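Local coordinates for urocanate hydratase (Paenibacillus sp. Soil724D2, PDB 7NED), which catalyses, as a urocanase-family lyase with bound NAD+, the hydration of thiourocanate, a step of bacterial ergothioneine catabolism, at residues A[2-7]-A[25-30]; A[6-11]-A[394-399]; A[128-133]-A[352-357]; A[360-365]-A[423-428]. All coordinates share one frame; numbering follows the deposited sequence.

Contact 1 (A[2-7]-A[25-30]). With EDO (1,2-ethanediol), chain D.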
loop_
_atom_site.group_PDB
_atom_site.type_symbol
_atom_site.label_atom_id
_atom_site.label_comp_id
_atom_site.label_asym_id
_atom_site.label_seq_id
_atom_site.Cartn_x
_atom_site.Cartn_y
_atom_site.Cartn_z
ATOM N N GLU A 2 -5.834 -2.251 37.033
ATOM C CA GLU A 2 -4.396 -2.032 37.096
ATOM C C GLU A 2 -3.824 -1.764 35.698
ATOM O O GLU A 2 -4.147 -2.463 34.735
ATOM C CB GLU A 2 -3.697 -3.220 37.736
ATOM C CG GLU A 2 -2.231 -3.285 37.406
ATOM C CD GLU A 2 -1.471 -4.192 38.344
ATOM O OE1 GLU A 2 -0.329 -4.585 37.999
ATOM O OE2 GLU A 2 -2.022 -4.499 39.426
ATOM N N ARG A 3 -2.988 -0.735 35.603
ATOM C CA ARG A 3 -2.521 -0.257 34.307
ATOM C C ARG A 3 -1.492 -1.214 33.725
ATOM O O ARG A 3 -0.651 -1.759 34.447
ATOM C CB ARG A 3 -1.925 1.140 34.473
ATOM C CG ARG A 3 -1.968 1.984 33.232
ATOM C CD ARG A 3 -2.158 3.464 33.565
ATOM N NE ARG A 3 -2.207 4.219 32.320
ATOM C CZ ARG A 3 -1.139 4.404 31.560
ATOM N NH1 ARG A 3 -1.232 5.073 30.413
ATOM N NH2 ARG A 3 0.019 3.891 31.937
ATOM N N ILE A 4 -1.560 -1.433 32.405
ATOM C CA ILE A 4 -0.591 -2.307 31.762
ATOM C C ILE A 4 0.758 -1.622 31.761
ATOM O O ILE A 4 0.868 -0.420 31.461
ATOM C CB ILE A 4 -1.025 -2.643 30.326
ATOM C CG1 ILE A 4 -2.215 -3.609 30.345
ATOM C CG2 ILE A 4 0.144 -3.225 29.553
ATOM C CD1 ILE A 4 -3.077 -3.526 29.079
ATOM N N THR A 5 1.794 -2.380 32.081
ATOM C CA THR A 5 3.164 -1.894 31.985
ATOM C C THR A 5 4.008 -2.949 31.295
ATOM O O THR A 5 3.688 -4.148 31.329
ATOM C CB THR A 5 3.771 -1.593 33.373
ATOM O OG1 THR A 5 3.696 -2.783 34.174
ATOM C CG2 THR A 5 3.029 -0.443 34.049
ATOM N N ALA A 6 5.081 -2.501 30.654
ATOM C CA ALA A 6 6.010 -3.441 30.058
ATOM C C ALA A 6 6.726 -4.241 31.134
ATOM O O ALA A 6 7.153 -3.698 32.169
ATOM C CB ALA A 6 7.042 -2.701 29.193
ATOM N N ALA A 7 6.902 -5.531 30.862
ATOM C CA ALA A 7 7.769 -6.349 31.690
ATOM C C ALA A 7 9.164 -5.738 31.747
ATOM O O ALA A 7 9.712 -5.306 30.736
ATOM C CB ALA A 7 7.833 -7.782 31.139
ATOM N N MET A 25 7.405 -4.039 23.553
ATOM C CA MET A 25 7.104 -2.774 22.893
ATOM C C MET A 25 5.598 -2.533 22.847
ATOM O O MET A 25 5.121 -1.392 22.998
ATOM C CB MET A 25 7.716 -2.801 21.488
ATOM C CG MET A 25 9.202 -2.677 21.533
ATOM S SD MET A 25 9.814 -2.630 19.877
ATOM C CE MET A 25 9.718 -0.869 19.446
ATOM N N LEU A 26 4.831 -3.594 22.625
ATOM C CA LEU A 26 3.377 -3.470 22.719
ATOM C C LEU A 26 2.961 -2.986 24.109
ATOM O O LEU A 26 2.187 -2.026 24.252
ATOM C CB LEU A 26 2.709 -4.811 22.371
ATOM C CG LEU A 26 1.226 -4.953 22.683
ATOM C CD1 LEU A 26 0.375 -3.879 21.992
ATOM C CD2 LEU A 26 0.721 -6.341 22.320
ATOM N N GLU A 27 3.482 -3.633 25.150
ATOM C CA GLU A 27 3.160 -3.205 26.498
ATOM C C GLU A 27 3.587 -1.766 26.713
ATOM O O GLU A 27 2.876 -0.980 27.360
ATOM C CB GLU A 27 3.848 -4.121 27.498
ATOM C CG GLU A 27 3.286 -5.522 27.470
ATOM C CD GLU A 27 4.110 -6.488 28.276
ATOM O OE1 GLU A 27 5.337 -6.341 28.370
ATOM O OE2 GLU A 27 3.508 -7.412 28.851
ATOM N N ASN A 28 4.757 -1.411 26.173
ATOM C CA ASN A 28 5.343 -0.095 26.407
ATOM C C ASN A 28 4.522 1.027 25.765
ATOM O O ASN A 28 4.415 2.116 26.339
ATOM C CB ASN A 28 6.782 -0.071 25.884
ATOM C CG ASN A 28 7.524 1.192 26.284
ATOM O OD1 ASN A 28 7.521 1.570 27.469
ATOM N ND2 ASN A 28 8.176 1.853 25.306
ATOM N N VAL A 29 3.956 0.812 24.563
ATOM C CA VAL A 29 3.149 1.897 24.000
ATOM C C VAL A 29 1.857 2.046 24.796
ATOM O O VAL A 29 1.281 3.140 24.847
ATOM C CB VAL A 29 2.846 1.724 22.492
ATOM C CG1 VAL A 29 4.136 1.574 21.681
ATOM C CG2 VAL A 29 1.905 0.550 22.236
ATOM N N LEU A 30 1.353 0.959 25.395
ATOM C CA LEU A 30 0.173 1.097 26.246
ATOM C C LEU A 30 0.548 1.766 27.570
ATOM O O LEU A 30 -0.175 2.642 28.068
ATOM C CB LEU A 30 -0.488 -0.275 26.467
ATOM C CG LEU A 30 -1.195 -0.862 25.229
ATOM C CD1 LEU A 30 -1.612 -2.328 25.430
ATOM C CD2 LEU A 30 -2.396 -0.040 24.835
HETATM C C1 EDO D . -5.447 5.476 31.290
HETATM O O1 EDO D . -6.380 4.806 30.490
HETATM C C2 EDO D . -4.061 5.218 30.785
HETATM O O2 EDO D . -3.688 6.057 29.710
#

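Contact 2 (A[6-11]-A[394-399])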
loop_
_atom_site.group_PDB
_atom_site.type_symbol
_atom_site.label_atom_id
_atom_site.label_comp_id
_atom_site.label_asym_id
_atom_site.label_seq_id
_atom_site.Cartn_x
_atom_site.Cartn_y
_atom_site.Cartn_z
ATOM N N ALA A 6 5.081 -2.501 30.654
ATOM C CA ALA A 6 6.010 -3.441 30.058
ATOM C C ALA A 6 6.726 -4.241 31.134
ATOM O O ALA A 6 7.153 -3.698 32.169
ATOM C CB ALA A 6 7.042 -2.701 29.193
ATOM N N ALA A 7 6.902 -5.531 30.862
ATOM C CA ALA A 7 7.769 -6.349 31.690
ATOM C C ALA A 7 9.164 -5.738 31.747
ATOM O O ALA A 7 9.712 -5.306 30.736
ATOM C CB ALA A 7 7.833 -7.782 31.139
ATOM N N ARG A 8 9.731 -5.696 32.945
ATOM C CA ARG A 8 11.113 -5.305 33.181
ATOM C C ARG A 8 11.925 -6.540 33.519
ATOM O O ARG A 8 11.380 -7.531 34.019
ATOM C CB ARG A 8 11.229 -4.345 34.369
ATOM C CG ARG A 8 11.285 -2.902 34.006
ATOM C CD ARG A 8 10.025 -2.507 33.362
ATOM N NE ARG A 8 9.920 -1.056 33.319
ATOM C CZ ARG A 8 8.871 -0.400 32.840
ATOM N NH1 ARG A 8 7.836 -1.072 32.371
ATOM N NH2 ARG A 8 8.837 0.930 32.895
ATOM N N GLY A 9 13.237 -6.444 33.304
ATOM C CA GLY A 9 14.150 -7.505 33.677
ATOM C C GLY A 9 14.415 -8.472 32.540
ATOM O O GLY A 9 14.145 -8.210 31.361
ATOM N N LEU A 10 14.938 -9.636 32.917
ATOM C CA LEU A 10 15.512 -10.543 31.941
ATOM C C LEU A 10 14.786 -11.869 31.856
ATOM O O LEU A 10 15.309 -12.806 31.240
ATOM C CB LEU A 10 16.992 -10.770 32.244
ATOM C CG LEU A 10 17.799 -9.473 32.255
ATOM C CD1 LEU A 10 19.225 -9.770 32.650
ATOM C CD2 LEU A 10 17.754 -8.741 30.893
ATOM N N GLU A 11 13.603 -11.976 32.442
ATOM C CA GLU A 11 12.862 -13.215 32.410
ATOM C C GLU A 11 12.053 -13.240 31.123
ATOM O O GLU A 11 11.192 -12.385 30.914
ATOM C CB GLU A 11 11.955 -13.366 33.627
ATOM C CG GLU A 11 11.260 -14.709 33.631
ATOM C CD GLU A 11 10.372 -14.931 34.839
ATOM O OE1 GLU A 11 10.163 -13.995 35.633
ATOM O OE2 GLU A 11 9.916 -16.072 35.019
ATOM N N GLU A 394 10.172 7.676 30.384
ATOM C CA GLU A 394 8.771 7.456 30.149
ATOM C C GLU A 394 8.591 6.010 29.699
ATOM O O GLU A 394 8.981 5.655 28.644
ATOM C CB GLU A 394 8.242 8.433 29.124
ATOM N N GLY A 395 7.994 5.201 30.548
ATOM C CA GLY A 395 7.853 3.794 30.285
ATOM C C GLY A 395 9.237 3.175 30.281
ATOM O O GLY A 395 10.046 3.500 31.068
ATOM N N LEU A 396 9.496 2.286 29.352
ATOM C CA LEU A 396 10.834 1.744 29.228
ATOM C C LEU A 396 11.813 2.863 28.893
ATOM O O LEU A 396 11.490 3.731 28.084
ATOM C CB LEU A 396 10.882 0.682 28.122
ATOM C CG LEU A 396 10.107 -0.591 28.432
ATOM C CD1 LEU A 396 10.175 -1.533 27.243
ATOM C CD2 LEU A 396 10.722 -1.247 29.681
ATOM N N PRO A 397 12.998 2.892 29.510
ATOM C CA PRO A 397 14.008 3.880 29.099
ATOM C C PRO A 397 14.224 3.815 27.598
ATOM O O PRO A 397 14.348 2.728 27.032
ATOM C CB PRO A 397 15.261 3.452 29.871
ATOM C CG PRO A 397 14.694 2.713 31.100
ATOM C CD PRO A 397 13.490 1.990 30.579
ATOM N N ALA A 398 14.274 4.984 26.953
ATOM C CA ALA A 398 14.409 5.049 25.499
ATOM C C ALA A 398 15.141 6.335 25.135
ATOM O O ALA A 398 15.236 7.265 25.941
ATOM C CB ALA A 398 13.036 4.997 24.812
ATOM N N ARG A 399 15.589 6.409 23.879
ATOM C CA ARG A 399 16.298 7.583 23.400
ATOM C C ARG A 399 15.904 7.862 21.962
ATOM O O ARG A 399 15.758 6.925 21.166
ATOM C CB ARG A 399 17.825 7.393 23.509
ATOM C CG ARG A 399 18.670 8.579 23.001
ATOM C CD ARG A 399 18.499 9.861 23.869
ATOM N NE ARG A 399 19.083 9.730 25.201
ATOM C CZ ARG A 399 18.451 9.974 26.346
ATOM N NH1 ARG A 399 17.168 10.357 26.378
ATOM N NH2 ARG A 399 19.102 9.766 27.476
HETATM O O HOH W 1 9.899 3.578 33.706
#

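Contact 3 (A[128-133]-A[352-357]). With URO ((2E)-3-(1H-imidazol-4-yl)acrylic acid), chain B.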
loop_
_atom_site.group_PDB
_atom_site.type_symbol
_atom_site.label_atom_id
_atom_site.label_comp_id
_atom_site.label_asym_id
_atom_site.label_seq_id
_atom_site.Cartn_x
_atom_site.Cartn_y
_atom_site.Cartn_z
ATOM N N GLN A 128 5.718 1.356 18.194
ATOM C CA GLN A 128 7.033 1.982 18.034
ATOM C C GLN A 128 7.138 3.321 18.755
ATOM O O GLN A 128 8.171 4.002 18.656
ATOM C CB GLN A 128 7.371 2.125 16.525
ATOM C CG GLN A 128 7.470 0.754 15.870
ATOM C CD GLN A 128 7.388 0.738 14.331
ATOM O OE1 GLN A 128 6.789 1.621 13.683
ATOM N NE2 GLN A 128 7.950 -0.327 13.745
ATOM N N TYR A 129 6.078 3.699 19.466
ATOM C CA TYR A 129 5.993 4.928 20.216
ATOM C C TYR A 129 6.805 4.760 21.481
ATOM O O TYR A 129 6.786 3.678 22.087
ATOM C CB TYR A 129 4.526 5.174 20.522
ATOM C CG TYR A 129 4.184 6.415 21.273
ATOM C CD1 TYR A 129 4.122 7.634 20.629
ATOM C CD2 TYR A 129 3.849 6.348 22.610
ATOM C CE1 TYR A 129 3.775 8.784 21.337
ATOM C CE2 TYR A 129 3.505 7.488 23.323
ATOM C CZ TYR A 129 3.471 8.706 22.662
ATOM O OH TYR A 129 3.145 9.857 23.326
ATOM N N ILE A 130 7.592 5.784 21.826
ATOM C CA ILE A 130 8.407 5.697 23.029
ATOM C C ILE A 130 8.005 6.726 24.070
ATOM O O ILE A 130 8.701 6.874 25.064
ATOM C CB ILE A 130 9.909 5.814 22.727
ATOM C CG1 ILE A 130 10.262 7.211 22.120
ATOM C CG2 ILE A 130 10.334 4.620 21.836
ATOM C CD1 ILE A 130 11.734 7.511 22.082
ATOM N N GLY A 131 6.871 7.404 23.880
ATOM C CA GLY A 131 6.476 8.527 24.708
ATOM C C GLY A 131 6.700 9.828 23.970
ATOM O O GLY A 131 6.996 9.853 22.781
ATOM N N SER A 132 6.603 10.940 24.716
ATOM C CA SER A 132 6.816 12.254 24.112
ATOM C C SER A 132 8.226 12.427 23.561
ATOM O O SER A 132 8.445 13.261 22.674
ATOM C CB SER A 132 6.530 13.354 25.150
ATOM O OG SER A 132 5.177 13.319 25.581
ATOM N N GLN A 133 9.194 11.677 24.073
ATOM C CA GLN A 133 10.549 11.840 23.569
ATOM C C GLN A 133 10.627 11.537 22.075
ATOM O O GLN A 133 11.481 12.078 21.359
ATOM C CB GLN A 133 11.503 10.930 24.339
ATOM C CG GLN A 133 12.932 11.195 23.904
ATOM C CD GLN A 133 13.952 10.318 24.553
ATOM O OE1 GLN A 133 15.143 10.569 24.398
ATOM N NE2 GLN A 133 13.511 9.281 25.279
ATOM N N ARG A 352 15.334 5.774 16.885
ATOM C CA ARG A 352 15.108 5.683 18.327
ATOM C C ARG A 352 15.431 4.268 18.778
ATOM O O ARG A 352 15.463 3.335 17.978
ATOM C CB ARG A 352 13.660 6.056 18.671
ATOM C CG ARG A 352 12.655 5.130 17.917
ATOM C CD ARG A 352 11.205 5.599 17.998
ATOM N NE ARG A 352 10.977 6.954 17.468
ATOM C CZ ARG A 352 9.779 7.535 17.430
ATOM N NH1 ARG A 352 8.699 6.870 17.848
ATOM N NH2 ARG A 352 9.652 8.788 17.007
ATOM N N TRP A 353 15.649 4.099 20.077
ATOM C CA TRP A 353 15.936 2.772 20.591
ATOM C C TRP A 353 15.399 2.663 22.004
ATOM O O TRP A 353 15.193 3.662 22.681
ATOM C CB TRP A 353 17.437 2.461 20.535
ATOM C CG TRP A 353 18.317 3.563 21.022
ATOM C CD1 TRP A 353 18.896 3.656 22.256
ATOM C CD2 TRP A 353 18.774 4.700 20.275
ATOM N NE1 TRP A 353 19.683 4.768 22.315
ATOM C CE2 TRP A 353 19.608 5.442 21.127
ATOM C CE3 TRP A 353 18.544 5.167 18.967
ATOM C CZ2 TRP A 353 20.214 6.632 20.739
ATOM C CZ3 TRP A 353 19.154 6.361 18.568
ATOM C CH2 TRP A 353 19.983 7.076 19.450
ATOM N N VAL A 354 15.114 1.438 22.422
ATOM C CA VAL A 354 14.462 1.182 23.700
ATOM C C VAL A 354 15.250 0.135 24.465
ATOM O O VAL A 354 15.580 -0.918 23.912
ATOM C CB VAL A 354 13.015 0.714 23.492
ATOM C CG1 VAL A 354 12.347 0.319 24.836
ATOM C CG2 VAL A 354 12.216 1.833 22.803
ATOM N N ALA A 355 15.513 0.405 25.748
ATOM C CA ALA A 355 16.216 -0.558 26.599
ATOM C C ALA A 355 15.187 -1.557 27.123
ATOM O O ALA A 355 14.493 -1.292 28.101
ATOM C CB ALA A 355 16.919 0.161 27.746
ATOM N N LEU A 356 15.065 -2.706 26.459
ATOM C CA LEU A 356 14.055 -3.688 26.843
ATOM C C LEU A 356 14.284 -4.251 28.243
ATOM O O LEU A 356 13.336 -4.764 28.866
ATOM C CB LEU A 356 14.047 -4.815 25.821
ATOM C CG LEU A 356 13.691 -4.304 24.421
ATOM C CD1 LEU A 356 14.225 -5.250 23.328
ATOM C CD2 LEU A 356 12.189 -4.119 24.273
ATOM N N SER A 357 15.517 -4.181 28.751
ATOM C CA SER A 357 15.737 -4.628 30.129
ATOM C C SER A 357 14.967 -3.777 31.130
ATOM O O SER A 357 14.680 -4.240 32.244
ATOM C CB SER A 357 17.225 -4.607 30.458
ATOM O OG SER A 357 17.734 -3.272 30.524
HETATM O OAA URO B . 7.208 9.652 17.385
HETATM C CAI URO B . 6.124 8.930 17.349
HETATM O OAB URO B . 6.002 7.932 17.942
HETATM C CAC URO B . 5.001 9.355 16.498
HETATM C CAD URO B . 5.097 10.451 15.793
HETATM C CAJ URO B . 3.925 10.705 15.042
HETATM C CAF URO B . 3.550 11.868 14.438
HETATM N NAH URO B . 2.269 11.780 13.963
HETATM C CAE URO B . 1.880 10.564 14.273
HETATM N NAG URO B . 2.842 9.875 14.926
#

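Contact 4 (A[360-365]-A[423-428])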
loop_
_atom_site.group_PDB
_atom_site.type_symbol
_atom_site.label_atom_id
_atom_site.label_comp_id
_atom_site.label_asym_id
_atom_site.label_seq_id
_atom_site.Cartn_x
_atom_site.Cartn_y
_atom_site.Cartn_z
ATOM N N LEU A 360 17.713 2.103 32.866
ATOM C CA LEU A 360 18.172 3.378 32.324
ATOM C C LEU A 360 19.674 3.373 32.061
ATOM O O LEU A 360 20.160 4.087 31.170
ATOM C CB LEU A 360 17.781 4.494 33.295
ATOM C CG LEU A 360 18.281 5.904 32.986
ATOM C CD1 LEU A 360 17.645 6.365 31.638
ATOM C CD2 LEU A 360 17.853 6.783 34.128
ATOM N N SER A 361 20.430 2.584 32.833
ATOM C CA SER A 361 21.874 2.526 32.620
ATOM C C SER A 361 22.197 2.064 31.212
ATOM O O SER A 361 23.240 2.444 30.648
ATOM C CB SER A 361 22.535 1.599 33.642
ATOM O OG SER A 361 21.990 0.294 33.621
ATOM N N ASP A 362 21.318 1.249 30.629
ATOM C CA ASP A 362 21.525 0.821 29.242
ATOM C C ASP A 362 21.466 2.012 28.290
ATOM O O ASP A 362 22.358 2.203 27.452
ATOM C CB ASP A 362 20.483 -0.224 28.847
ATOM C CG ASP A 362 20.805 -1.614 29.373
ATOM O OD1 ASP A 362 21.887 -1.798 29.981
ATOM O OD2 ASP A 362 19.961 -2.532 29.170
ATOM N N ILE A 363 20.435 2.852 28.426
ATOM C CA ILE A 363 20.373 4.060 27.605
ATOM C C ILE A 363 21.610 4.912 27.848
ATOM O O ILE A 363 22.235 5.403 26.904
ATOM C CB ILE A 363 19.066 4.839 27.888
ATOM C CG1 ILE A 363 17.857 4.001 27.461
ATOM C CG2 ILE A 363 19.043 6.227 27.177
ATOM C CD1 ILE A 363 17.817 3.630 25.944
ATOM N N HIS A 364 22.018 5.069 29.120
ATOM C CA HIS A 364 23.143 5.960 29.404
ATOM C C HIS A 364 24.446 5.426 28.817
ATOM O O HIS A 364 25.289 6.204 28.347
ATOM C CB HIS A 364 23.262 6.190 30.913
ATOM C CG HIS A 364 22.205 7.110 31.449
ATOM N ND1 HIS A 364 21.947 7.258 32.798
ATOM C CD2 HIS A 364 21.356 7.955 30.811
ATOM C CE1 HIS A 364 20.980 8.144 32.967
ATOM N NE2 HIS A 364 20.601 8.582 31.778
ATOM N N ALA A 365 24.628 4.108 28.817
ATOM C CA ALA A 365 25.805 3.546 28.159
ATOM C C ALA A 365 25.793 3.832 26.654
ATOM O O ALA A 365 26.851 4.100 26.054
ATOM C CB ALA A 365 25.889 2.033 28.422
ATOM N N LYS A 423 27.942 -5.434 27.860
ATOM C CA LYS A 423 28.034 -4.035 28.247
ATOM C C LYS A 423 26.671 -3.381 28.391
ATOM O O LYS A 423 26.589 -2.276 28.931
ATOM C CB LYS A 423 28.884 -3.241 27.259
ATOM C CG LYS A 423 30.348 -3.647 27.236
ATOM C CD LYS A 423 31.116 -2.767 26.274
ATOM C CE LYS A 423 32.534 -3.236 26.115
ATOM N NZ LYS A 423 33.212 -2.321 25.165
ATOM N N LEU A 424 25.617 -4.023 27.904
ATOM C CA LEU A 424 24.239 -3.647 28.174
ATOM C C LEU A 424 23.582 -4.831 28.866
ATOM O O LEU A 424 23.937 -5.975 28.605
ATOM C CB LEU A 424 23.487 -3.296 26.866
ATOM C CG LEU A 424 24.123 -2.129 26.107
ATOM C CD1 LEU A 424 23.633 -2.000 24.649
ATOM C CD2 LEU A 424 23.866 -0.859 26.851
ATOM N N GLN A 425 22.606 -4.556 29.724
ATOM C CA GLN A 425 22.016 -5.612 30.537
ATOM C C GLN A 425 21.136 -6.526 29.713
ATOM O O GLN A 425 20.966 -7.701 30.057
ATOM C CB GLN A 425 21.164 -5.011 31.652
ATOM C CG GLN A 425 21.916 -4.118 32.587
ATOM C CD GLN A 425 22.263 -4.760 33.909
ATOM O OE1 GLN A 425 22.137 -5.975 34.093
ATOM N NE2 GLN A 425 22.721 -3.933 34.841
ATOM N N GLY A 426 20.515 -5.994 28.673
ATOM C CA GLY A 426 19.547 -6.736 27.909
ATOM C C GLY A 426 19.466 -6.185 26.507
ATOM O O GLY A 426 20.082 -5.164 26.174
ATOM N N PRO A 427 18.670 -6.831 25.663
ATOM C CA PRO A 427 18.585 -6.411 24.262
ATOM C C PRO A 427 18.002 -5.019 24.089
ATOM O O PRO A 427 17.332 -4.466 24.962
ATOM C CB PRO A 427 17.670 -7.472 23.624
ATOM C CG PRO A 427 17.849 -8.672 24.518
ATOM C CD PRO A 427 17.940 -8.079 25.912
ATOM N N ILE A 428 18.231 -4.472 22.902
ATOM C CA ILE A 428 17.819 -3.114 22.568
ATOM C C ILE A 428 16.947 -3.184 21.322
ATOM O O ILE A 428 17.297 -3.854 20.342
ATOM C CB ILE A 428 19.029 -2.190 22.329
ATOM C CG1 ILE A 428 19.953 -2.163 23.559
ATOM C CG2 ILE A 428 18.570 -0.803 21.867
ATOM C CD1 ILE A 428 19.326 -1.475 24.801
HETATM O O HOH W 2 21.525 -1.620 35.601
HETATM O O HOH W 3 17.872 -3.249 27.488
#

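Contact 1 (A[2-7]-A[25-30])
A6 and E27 come closest, with CA atoms 4.6 Å apart, where the irregular 2-7 segment passes over helix 17-31. The backbone itself lies on the helix here: A6 CA is 3.4 Å from E27 CB. The E27 side chain carries the polar part. Its CG is anti to the carbonyl carbon (chi1 -67°), and the chain is extended beyond that atom. E27 OE1 accepts a hydrogen bond from A7 N at 3.1 Å, nearly straight at 167°. The N-H arrives from above the carboxylate plane, 48° out of it. E27 OE2 forms a salt bridge with R13. An alanine at E27 would probably leave A7 N without this acceptor and R13 without this charge partner, so that the loop could shift on the helix.

The apolar part lies one turn further along the helix. I4 CD1 meets L30 CD1 at 4.1 Å, and the two side chains cross obliquely. I4 CG2 rests near E27 O and E27 CB. Helix 52-64 adds W52, which touches I4, and Y55, which touches L30. At the outer end, R3 NH2 is hydrogen-bonded to E31 O, just past the segment. The N-terminal segment is thus held by a mixed contact. One buried carboxylate serves a backbone N-H and an arginine together, which would be consistent with an ionised E27.

Contact 2 (A[6-11]-A[394-399])
A6 and R8 meet L396 where the N-terminal loop reaches the loop leading into strand 398-400, an edge strand, within this chain, of the mixed sheet. The contact joins the urocanase N-terminal and C-terminal family regions.

The tight part is apolar. A6 CB fits against the branch point of L396, 3.8 Å from L396 CG, with L396 CD1 close by. L396 CG is anti to the carbonyl carbon (chi1 -68°). The other methyl, L396 CD2, lies over one face of the R8 guanidinium, 3.6 Å above its plane and offset toward the rim. Its nearest atom there is R8 NE at 3.7 Å. The R8 and L396 side chains slide past each other in opposite directions. On its far side L396 touches V354 of strand 351-355.

The guanidinium is kept in place from its own segment. R8 NH1 donates to A6 O at 2.7 Å, and that oxygen lies almost in the guanidinium plane. E31 adds a salt bridge to the same nitrogen. R8 therefore folds back over the loop and presents a flat face to the leucine.

The loose part is the exposed end of R8. R8 NH2 is 3.4 Å from G395 O, but at a poor angle for a bond. A water bridges the two instead. It accepts from R8 NH2 at 3.0 Å and donates to G395 O at 2.6 Å.

Contact 3 (A[128-133]-A[352-357])
The R352 guanidinium meets Q128 O and the urocanate carboxylate at its edge. The contact joins strand 351-355 of the mixed sheet to the loop that leads into helix 133-150 of the Rossmann-like domain. The Y129 ring has G131 N over one face, 3.4 Å above the plane and toward the rim. URO OAB lies at the ring edge, 3.3 Å from Y129 CD1. Y42 also stacks with this ring.

R352 grips the urocanate carboxylate with two bonds. R352 NH1 donates to URO OAB at 2.9 Å, and R352 NH2 donates to URO OAA at 2.6 Å. R352 NH1 also donates to Q128 O at 3.0 Å, from above the carbonyl plane. The loop carbonyl thus helps fix the rotation of the guanidinium that binds the ligand. T123 OG1 bonds to urocanate as well.

Beside this polar site is a buried apolar patch. I130 CG2 lies 4.1 Å from R352 CD. I130 CG1 takes the crowded position between backbone N and carbonyl carbon (chi1 63°), which leaves CG2 anti to the carbonyl carbon. I130 CG2 then presses on V354 CG2 at 3.5 Å, tighter than usual for two methyls.

Contact 4 (A[360-365]-A[423-428])
D362 on helix 360-373 receives the backbone of Q425 from the loop before strand 428-441. In this direct hydrogen bond Q425 N donates to D362 OD1 at 2.9 Å, nearly straight at 172°. The donor comes on the syn side, 24° out of the carboxylate plane. D362 CG is anti to the carbonyl carbon, beside the backbone N (chi1 -79°). D362 OD2 has its own strong partner, S357 OG. An alanine at D362 would probably leave Q425 N and S357 OG without the carboxylate they share, one oxygen each, and let the loop at Q425 move more freely.

Two waters add indirect links. One lies 2.8 Å from D362 OD2 and also reaches P427 O, though it has more acceptors around it than protons. The other sits between S361 OG and Q425 NE2, of two exposed residues, and its bond to Q425 is weak.

The van der Waals contacts centre on L424. L424 CD2 lies against the backbone O of D362 at 3.5 Å; its apolar partner is A365 CB at 3.9 Å. I428 CD1 makes a looser contact with D362 CB at 4.4 Å.

L424 also touches I366 of the same helix, and V415, M418 and V419 of helix 407-420. I428 and I363 both touch W353 of strand 351-355. The loop is therefore seated between two helices as it enters strand 428-441, antiparallel to strand 351-355.

How the contacts relate
From the N terminus, contact 1 closes a short loop that folds residues 2-7 back on helix 17-31. Contact 2 starts from the overlapping segment 6-11, sharing A6 and A7, and closes a very long loop ending at strand 398-400. Contact 3 falls wholly inside that loop and joins the approach to helix 133-150 with strand 351-355. Contact 4 follows in series, closes the loop of 57 residues between 365 and 423, and crosses contact 2. N28 OD1 of contact 1 meets L396 N of contact 2, and G9 N of contact 2 meets S357 O of contact 3. Together they tie the N-terminal region to the C-terminal sheet and its helices; contact 3 alone includes urocanate-pocket residues.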